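Local coordinates for protein TRAP dicarboxylate transporter, DctP subunit (Anaerococcus prevoti, PDB 4N91) that binds alpha- and beta-D-glucuronate in its pocket and probably serves as the periplasmic-type solute receptor of a TRAP transporter, at residues Y113-S118 with D326-Y331. Numbering follows the deposited sequence.
Sequences YLFASS and DAIQKY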
ATOM      1  N   TYR A 113      13.486   4.210  -0.086  1.00 16.54           N
ATOM      2  CA  TYR A 113      14.065   5.477  -0.495  1.00 20.55           C
ATOM      3  C   TYR A 113      14.193   5.556  -2.002  1.00 22.22           C
ATOM      4  O   TYR A 113      15.218   5.978  -2.542  1.00 21.50           O
ATOM      5  CB  TYR A 113      15.400   5.681   0.211  1.00 20.92           C
ATOM      6  CG  TYR A 113      15.210   5.750   1.697  1.00 18.45           C
ATOM      7  CD1 TYR A 113      14.561   6.829   2.274  1.00 20.70           C
ATOM      8  CD2 TYR A 113      15.630   4.725   2.528  1.00 15.80           C
ATOM      9  CE1 TYR A 113      14.362   6.896   3.637  1.00 19.56           C
ATOM     10  CE2 TYR A 113      15.441   4.781   3.883  1.00 18.16           C
ATOM     11  CZ  TYR A 113      14.795   5.864   4.436  1.00 18.96           C
ATOM     12  OH  TYR A 113      14.579   5.917   5.803  1.00 19.73           O
ATOM     13  N   LEU A 114      13.116   5.169  -2.665  1.00 18.89           N
ATOM     14  CA  LEU A 114      13.078   5.121  -4.111  1.00 23.20           C
ATOM     15  C   LEU A 114      12.667   6.466  -4.663  1.00 23.85           C
ATOM     16  O   LEU A 114      13.267   6.958  -5.623  1.00 23.88           O
ATOM     17  CB  LEU A 114      12.102   4.037  -4.571  1.00 19.68           C
ATOM     18  CG  LEU A 114      11.828   3.991  -6.064  1.00 19.78           C
ATOM     19  CD1 LEU A 114      13.113   3.634  -6.804  1.00 23.36           C
ATOM     20  CD2 LEU A 114      10.718   2.988  -6.341  1.00 22.27           C
ATOM     21  N   PHE A 115      11.659   7.088  -4.057  1.00 20.54           N
ATOM     22  CA  PHE A 115      11.147   8.348  -4.595  1.00 21.49           C
ATOM     23  C   PHE A 115      11.673   9.576  -3.865  1.00 21.96           C
ATOM     24  O   PHE A 115      11.749   9.606  -2.630  1.00 23.66           O
ATOM     25  CB  PHE A 115       9.627   8.350  -4.537  1.00 21.90           C
ATOM     26  CG  PHE A 115       8.999   7.203  -5.272  1.00 20.82           C
ATOM     27  CD1 PHE A 115       9.051   7.155  -6.660  1.00 25.88           C
ATOM     28  CD2 PHE A 115       8.353   6.203  -4.590  1.00 21.93           C
ATOM     29  CE1 PHE A 115       8.472   6.100  -7.344  1.00 24.24           C
ATOM     30  CE2 PHE A 115       7.766   5.151  -5.262  1.00 24.80           C
ATOM     31  CZ  PHE A 115       7.832   5.103  -6.652  1.00 24.89           C
ATOM     32  N   ALA A 116      12.030  10.600  -4.625  1.00 23.12           N
ATOM     33  CA  ALA A 116      12.630  11.784  -4.018  1.00 27.97           C
ATOM     34  C   ALA A 116      11.591  12.613  -3.278  1.00 30.86           C
ATOM     35  O   ALA A 116      11.928  13.333  -2.333  1.00 29.64           O
ATOM     36  CB  ALA A 116      13.317  12.627  -5.081  1.00 26.03           C
ATOM     37  N   SER A 117      10.339  12.528  -3.716  1.00 25.02           N
ATOM     38  CA  SER A 117       9.281  13.412  -3.213  1.00 28.01           C
ATOM     39  C   SER A 117       7.949  12.757  -3.482  1.00 24.12           C
ATOM     40  O   SER A 117       7.863  11.856  -4.324  1.00 22.91           O
ATOM     41  CB  SER A 117       9.319  14.767  -3.930  1.00 28.35           C
ATOM     42  OG  SER A 117       8.924  14.654  -5.292  1.00 29.32           O
ATOM     43  N   SER A 118       6.903  13.221  -2.802  1.00 22.47           N
ATOM     44  CA  SER A 118       5.576  12.675  -3.051  1.00 26.52           C
ATOM     45  C   SER A 118       5.140  13.048  -4.461  1.00 26.41           C
ATOM     46  O   SER A 118       4.450  12.275  -5.133  1.00 24.69           O
ATOM     47  CB  SER A 118       4.557  13.121  -1.976  1.00 31.30           C
ATOM     48  OG  SER A 118       4.261  14.498  -2.069  1.00 33.74           O
ATOM     49  N   ASP A 326      15.238   3.473 -14.052  1.00 22.19           N
ATOM     50  CA  ASP A 326      15.742   4.625 -14.823  1.00 22.69           C
ATOM     51  C   ASP A 326      14.667   5.685 -15.010  1.00 26.00           C
ATOM     52  O   ASP A 326      14.930   6.885 -14.868  1.00 25.87           O
ATOM     53  CB  ASP A 326      16.238   4.206 -16.205  1.00 25.00           C
ATOM     54  CG  ASP A 326      17.455   3.310 -16.153  1.00 28.96           C
ATOM     55  OD1 ASP A 326      18.179   3.310 -15.135  1.00 30.64           O
ATOM     56  OD2 ASP A 326      17.677   2.597 -17.147  1.00 30.83           O
ATOM     57  N   ALA A 327      13.464   5.240 -15.347  1.00 23.18           N
ATOM     58  CA  ALA A 327      12.371   6.151 -15.618  1.00 26.21           C
ATOM     59  C   ALA A 327      11.981   6.882 -14.344  1.00 26.56           C
ATOM     60  O   ALA A 327      11.685   8.070 -14.365  1.00 27.78           O
ATOM     61  CB  ALA A 327      11.183   5.393 -16.201  1.00 24.98           C
ATOM     62  N   ILE A 328      11.982   6.159 -13.230  1.00 22.42           N
ATOM     63  CA  ILE A 328      11.681   6.760 -11.926  1.00 22.57           C
ATOM     64  C   ILE A 328      12.706   7.839 -11.588  1.00 25.99           C
ATOM     65  O   ILE A 328      12.357   8.912 -11.077  1.00 25.04           O
ATOM     66  CB  ILE A 328      11.623   5.680 -10.844  1.00 20.29           C
ATOM     67  CG1 ILE A 328      10.366   4.837 -11.048  1.00 22.03           C
ATOM     68  CG2 ILE A 328      11.652   6.294  -9.447  1.00 20.87           C
ATOM     69  CD1 ILE A 328      10.327   3.584 -10.219  1.00 22.75           C
ATOM     70  N   GLN A 329      13.971   7.578 -11.897  1.00 24.40           N
ATOM     71  CA  GLN A 329      14.997   8.580 -11.644  1.00 25.47           C
ATOM     72  C   GLN A 329      14.753   9.871 -12.412  1.00 30.57           C
ATOM     73  O   GLN A 329      15.056  10.956 -11.912  1.00 29.42           O
ATOM     74  CB  GLN A 329      16.403   8.056 -11.940  1.00 30.48           C
ATOM     75  CG  GLN A 329      16.816   6.889 -11.044  1.00 32.32           C
ATOM     76  CD  GLN A 329      16.549   7.129  -9.558  1.00 31.86           C
ATOM     77  OE1 GLN A 329      16.700   8.237  -9.050  1.00 30.65           O
ATOM     78  NE2 GLN A 329      16.150   6.087  -8.861  1.00 34.26           N
ATOM     79  N   LYS A 330      14.204   9.781 -13.615  1.00 26.71           N
ATOM     80  CA  LYS A 330      13.933  10.998 -14.359  1.00 32.41           C
ATOM     81  C   LYS A 330      12.878  11.816 -13.622  1.00 30.31           C
ATOM     82  O   LYS A 330      12.969  13.041 -13.532  1.00 30.56           O
ATOM     83  CB  LYS A 330      13.500  10.688 -15.795  1.00 33.18           C
ATOM     84  CG  LYS A 330      14.651  10.233 -16.683  1.00 42.97           C
ATOM     85  CD  LYS A 330      14.186   9.860 -18.084  1.00 51.31           C
ATOM     86  CE  LYS A 330      13.593  11.052 -18.823  1.00 57.25           C
ATOM     87  NZ  LYS A 330      13.325  10.737 -20.259  1.00 61.31           N
ATOM     88  N   TYR A 331      11.874  11.141 -13.083  1.00 28.46           N
ATOM     89  CA  TYR A 331      10.863  11.842 -12.319  1.00 24.29           C
ATOM     90  C   TYR A 331      11.450  12.401 -11.030  1.00 28.85           C
ATOM     91  O   TYR A 331      11.048  13.475 -10.581  1.00 26.57           O
ATOM     92  CB  TYR A 331       9.673  10.948 -12.020  1.00 25.72           C
ATOM     93  CG  TYR A 331       8.710  10.861 -13.169  1.00 25.97           C
ATOM     94  CD1 TYR A 331       7.913  11.949 -13.508  1.00 32.29           C
ATOM     95  CD2 TYR A 331       8.588   9.695 -13.910  1.00 25.74           C
ATOM     96  CE1 TYR A 331       7.022  11.872 -14.544  1.00 28.48           C
ATOM     97  CE2 TYR A 331       7.701   9.611 -14.944  1.00 27.05           C
ATOM     98  CZ  TYR A 331       6.918  10.706 -15.257  1.00 29.92           C
ATOM     99  OH  TYR A 331       6.034  10.624 -16.301  1.00 31.48           O
TER
HETATM  100  O   HOH W   1      15.962   6.412  -6.121  1.00 31.27           O
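Ile328, pointing from its helix toward the loop 113-118, lodges its CG2 methyl between the Phe115 ring and Leu114. CG2 meets the Phe115 ring obliquely, 3.8 Å from Phe115 CE1 and nearly as close to Phe115 CD1, and Leu114 CD1 comes within 4.0 Å of Ile328 CG2. The other branch ends in CD1, which touches Leu114 CD2 at 3.9 Å. The Leu114 and Ile328 side chains cross at about a right angle, methyl against methyl.

A chi1 of 173° swings the Leu114 isobutyl group across toward the helix. Its CD2 also lies over one face of the Phe115 ring, 3.6 Å above the plane and offset toward the rim, so leucine, phenylalanine and isoleucine form one apolar cluster.

Beside this cluster the link turns polar. Although the CA-CB bond of Gln329 points away from the loop, its chain folds back, bringing NE2 to a bridging water. The amide donates to this water at 2.8 Å from NE2, and the water donates to Leu114 O at the same distance. Asn332 ND2, further along the helix, bonds to both Leu114 O and Gln329 OE1, while Asn332 OD1 accepts from Ala116 N; direct and water-mediated bonds thus join the loop to the helix.

In this family 7 solute-binding protein the contact lies away from the sugar, the Phe115 side chain being about 14 Å from the bound glucuronate. The Phe115 ring also meets Tyr121, with the planes at about 40°, and Val124 of helix 118-125 touches both Phe115 and Ile328. The contact joins the loop between helices 96-99 and 118-125 to the last helix, 322-334, whose Ala327 and Tyr331 pack on helix 128-135, while Tyr113 is hydrogen-bonded through its backbone to His237 of strand 231-238.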